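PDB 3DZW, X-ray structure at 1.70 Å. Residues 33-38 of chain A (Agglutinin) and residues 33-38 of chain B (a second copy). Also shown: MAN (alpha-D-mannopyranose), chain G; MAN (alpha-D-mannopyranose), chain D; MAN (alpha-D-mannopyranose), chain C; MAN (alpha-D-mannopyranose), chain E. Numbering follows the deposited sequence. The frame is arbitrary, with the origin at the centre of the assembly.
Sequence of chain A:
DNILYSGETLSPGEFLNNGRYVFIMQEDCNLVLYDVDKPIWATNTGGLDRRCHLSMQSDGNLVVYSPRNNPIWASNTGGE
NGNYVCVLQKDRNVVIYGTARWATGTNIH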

# COMPACT_ATOMS: atom_id res chain seq x y z
N LEU A 33 -10.67 -3.59 -16.53
CA LEU A 33 -10.49 -4.07 -15.16
C LEU A 33 -10.05 -5.51 -15.23
O LEU A 33 -10.74 -6.35 -15.82
CB LEU A 33 -11.80 -3.98 -14.36
CG LEU A 33 -11.76 -4.53 -12.92
CD1 LEU A 33 -10.76 -3.77 -12.05
CD2 LEU A 33 -13.14 -4.49 -12.28
N TYR A 34 -8.87 -5.80 -14.65
CA TYR A 34 -8.33 -7.17 -14.62
C TYR A 34 -8.27 -7.77 -13.22
O TYR A 34 -7.99 -7.06 -12.25
CB TYR A 34 -6.89 -7.22 -15.18
CG TYR A 34 -6.75 -6.98 -16.65
CD1 TYR A 34 -6.90 -8.03 -17.56
CD2 TYR A 34 -6.43 -5.72 -17.15
CE1 TYR A 34 -6.76 -7.83 -18.92
CE2 TYR A 34 -6.29 -5.51 -18.51
CZ TYR A 34 -6.46 -6.57 -19.39
OH TYR A 34 -6.31 -6.37 -20.75
N ASP A 35 -8.53 -9.08 -13.13
CA ASP A 35 -8.40 -9.82 -11.90
C ASP A 35 -7.22 -10.71 -12.24
O ASP A 35 -7.38 -11.78 -12.84
CB ASP A 35 -9.66 -10.59 -11.56
CG ASP A 35 -9.55 -11.37 -10.25
OD1 ASP A 35 -8.44 -11.51 -9.73
OD2 ASP A 35 -10.59 -11.84 -9.74
N VAL A 36 -6.02 -10.24 -11.88
CA VAL A 36 -4.76 -10.90 -12.22
C VAL A 36 -4.65 -10.88 -13.78
O VAL A 36 -4.54 -9.80 -14.36
CB VAL A 36 -4.59 -12.34 -11.61
CG1 VAL A 36 -3.22 -12.91 -11.96
CG2 VAL A 36 -4.74 -12.30 -10.14
N ASP A 37 -4.75 -12.03 -14.45
CA ASP A 37 -4.65 -12.08 -15.93
C ASP A 37 -6.00 -12.14 -16.67
O ASP A 37 -6.03 -12.21 -17.90
CB ASP A 37 -3.77 -13.28 -16.38
CG ASP A 37 -4.34 -14.65 -15.94
OD1 ASP A 37 -4.85 -14.76 -14.79
OD2 ASP A 37 -4.24 -15.62 -16.73
N LYS A 38 -7.10 -12.07 -15.92
CA LYS A 38 -8.44 -12.19 -16.53
C LYS A 38 -9.22 -10.88 -16.58
O LYS A 38 -9.48 -10.27 -15.54
CB LYS A 38 -9.23 -13.24 -15.76
CG LYS A 38 -8.48 -14.58 -15.69
CD LYS A 38 -9.19 -15.61 -14.88
CE LYS A 38 -8.33 -16.87 -14.74
NZ LYS A 38 -7.02 -16.58 -14.03
N LEU B 33 4.70 -15.01 -12.31
CA LEU B 33 4.83 -13.57 -12.18
C LEU B 33 4.13 -12.93 -13.34
O LEU B 33 4.48 -13.20 -14.50
CB LEU B 33 6.31 -13.14 -12.18
CG LEU B 33 6.58 -11.62 -12.13
CD1 LEU B 33 5.98 -11.00 -10.87
CD2 LEU B 33 8.08 -11.29 -12.23
N TYR B 34 3.12 -12.09 -13.05
CA TYR B 34 2.37 -11.39 -14.09
C TYR B 34 2.59 -9.88 -14.07
O TYR B 34 2.73 -9.28 -12.99
CB TYR B 34 0.85 -11.61 -13.94
CG TYR B 34 0.34 -12.99 -14.22
CD1 TYR B 34 0.03 -13.39 -15.54
CD2 TYR B 34 0.11 -13.90 -13.19
CE1 TYR B 34 -0.45 -14.66 -15.81
CE2 TYR B 34 -0.38 -15.18 -13.45
CZ TYR B 34 -0.66 -15.55 -14.76
OH TYR B 34 -1.14 -16.82 -15.04
N ASP B 35 2.64 -9.29 -15.29
CA ASP B 35 2.73 -7.85 -15.47
C ASP B 35 1.36 -7.55 -16.06
O ASP B 35 1.14 -7.67 -17.27
CB ASP B 35 3.87 -7.47 -16.40
CG ASP B 35 4.02 -5.93 -16.57
OD1 ASP B 35 3.10 -5.18 -16.18
OD2 ASP B 35 5.06 -5.49 -17.10
N VAL B 36 0.43 -7.17 -15.17
CA VAL B 36 -0.98 -6.95 -15.52
C VAL B 36 -1.52 -8.33 -16.01
O VAL B 36 -1.59 -9.26 -15.22
CB VAL B 36 -1.23 -5.79 -16.54
CG1 VAL B 36 -2.74 -5.62 -16.79
CG2 VAL B 36 -0.69 -4.53 -16.02
N ASP B 37 -1.84 -8.47 -17.31
CA ASP B 37 -2.39 -9.75 -17.84
C ASP B 37 -1.36 -10.63 -18.57
O ASP B 37 -1.72 -11.67 -19.12
CB ASP B 37 -3.57 -9.48 -18.79
CG ASP B 37 -3.18 -8.63 -20.01
OD1 ASP B 37 -2.41 -7.65 -19.84
OD2 ASP B 37 -3.66 -8.93 -21.12
N LYS B 38 -0.09 -10.23 -18.54
CA LYS B 38 0.95 -10.96 -19.27
C LYS B 38 1.94 -11.72 -18.36
O LYS B 38 2.58 -11.12 -17.49
CB LYS B 38 1.70 -9.98 -20.15
CG LYS B 38 0.76 -9.20 -21.09
CD LYS B 38 1.48 -8.21 -21.94
CE LYS B 38 0.50 -7.38 -22.76
NZ LYS B 38 -0.47 -6.62 -21.88
C1 MAN G . -3.39 -19.49 -16.50
C2 MAN G . -4.21 -18.76 -15.45
C3 MAN G . -4.74 -19.74 -14.40
C4 MAN G . -5.49 -20.86 -15.08
C5 MAN G . -4.60 -21.52 -16.13
C6 MAN G . -5.32 -22.65 -16.87
O2 MAN G . -5.28 -18.09 -16.07
O3 MAN G . -5.60 -19.09 -13.48
O4 MAN G . -5.87 -21.80 -14.10
O5 MAN G . -4.17 -20.54 -17.08
O6 MAN G . -6.21 -22.10 -17.82
C1 MAN D . -5.11 -6.95 -24.29
C2 MAN D . -3.91 -6.44 -23.49
C3 MAN D . -3.25 -5.25 -24.18
C4 MAN D . -2.94 -5.58 -25.62
C5 MAN D . -4.20 -6.09 -26.33
C6 MAN D . -3.91 -6.47 -27.78
O2 MAN D . -2.97 -7.48 -23.34
O3 MAN D . -2.05 -4.92 -23.50
O4 MAN D . -2.46 -4.42 -26.25
O5 MAN D . -4.73 -7.22 -25.64
O6 MAN D . -5.14 -6.66 -28.45
C1 MAN C . -9.37 -6.16 -26.20
C2 MAN C . -7.95 -5.64 -25.73
C3 MAN C . -7.41 -6.54 -24.63
C4 MAN C . -8.45 -6.67 -23.48
C5 MAN C . -9.84 -7.14 -23.98
C6 MAN C . -10.87 -7.08 -22.86
O1 MAN C . -9.40 -7.14 -27.34
O2 MAN C . -8.04 -4.30 -25.29
O3 MAN C . -6.19 -6.00 -24.16
O4 MAN C . -7.99 -7.59 -22.53
O5 MAN C . -10.34 -6.35 -25.05
O6 MAN C . -12.15 -7.40 -23.39
C1 MAN E . 0.18 -22.30 -17.78
C2 MAN E . -0.90 -21.84 -16.73
C3 MAN E . -1.24 -20.38 -16.94
C4 MAN E . 0.06 -19.52 -16.93
C5 MAN E . 1.18 -20.04 -17.89
C6 MAN E . 2.48 -19.29 -17.67
O1 MAN E . -0.30 -22.78 -19.12
O2 MAN E . -0.40 -22.06 -15.45
O3 MAN E . -2.15 -19.95 -15.93
O4 MAN E . -0.24 -18.19 -17.29
O5 MAN E . 1.43 -21.45 -17.72
O6 MAN E . 3.45 -19.74 -18.60

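No hydrogen bond crosses between these two stretches; packing does the work. Each chain ends a strand in a type II' turn, from Asp A35 to Lys A38 (Asp B35 to Lys B38 in the other copy), closed by paired backbone hydrogen bonds: Asp A35 N to Lys A38 O at 2.9 Å and Lys A38 N to Asp A35 O at 3.1 Å. Val A36 and Val B36 take positive phi at the first corner of the turn, an uncommon setting for a beta-branched residue.

The apolar contact is reciprocal. Tyr A34 points toward the other chain, and its chi1 of -70° (m) lays the ring along the opposing turn, with CD2 3.7 Å from Val B36 CG1 and CE1 3.6 Å from Asp B37 CB. Tyr B34 repeats this against Val A36 and Asp A37. A long, flat ring suits this place because it touches two successive residues while its hydroxyl reaches beyond them. The valine offers a compact methyl, and the aspartate contributes its methylene.

Backbone meets backbone at the centre, where Asp A37 CA lies 3.8 Å from Asp B37 CA. Val A36 O and Val B36 O approach to 3.1 Å, but both are acceptors, so this is proximity without a bond. The two stretches bury 304 Å² between them, both sides summed, with Asp A37 and Asp B37 covered most and the tyrosines and valines supplying the rest.

Asp A37, Lys A38 and the Tyr A34 hydroxyl meet mannose. Asp A37, at chi1 61° (p), forms a salt bridge from OD1 to Lys A38 NZ (2.9 Å) and accepts a hydrogen bond at OD2 from O2 of mannose G (2.8 Å). Lys A38 NZ also donates to O3 of that sugar at 2.9 Å. Chain B treats mannose D likewise. Tyr A34 OH accepts from O4 of mannose C at 2.7 Å and lies 3.6 Å from C2 of mannose D, so the tyrosine that packs against chain B also borders the sugar chain B binds.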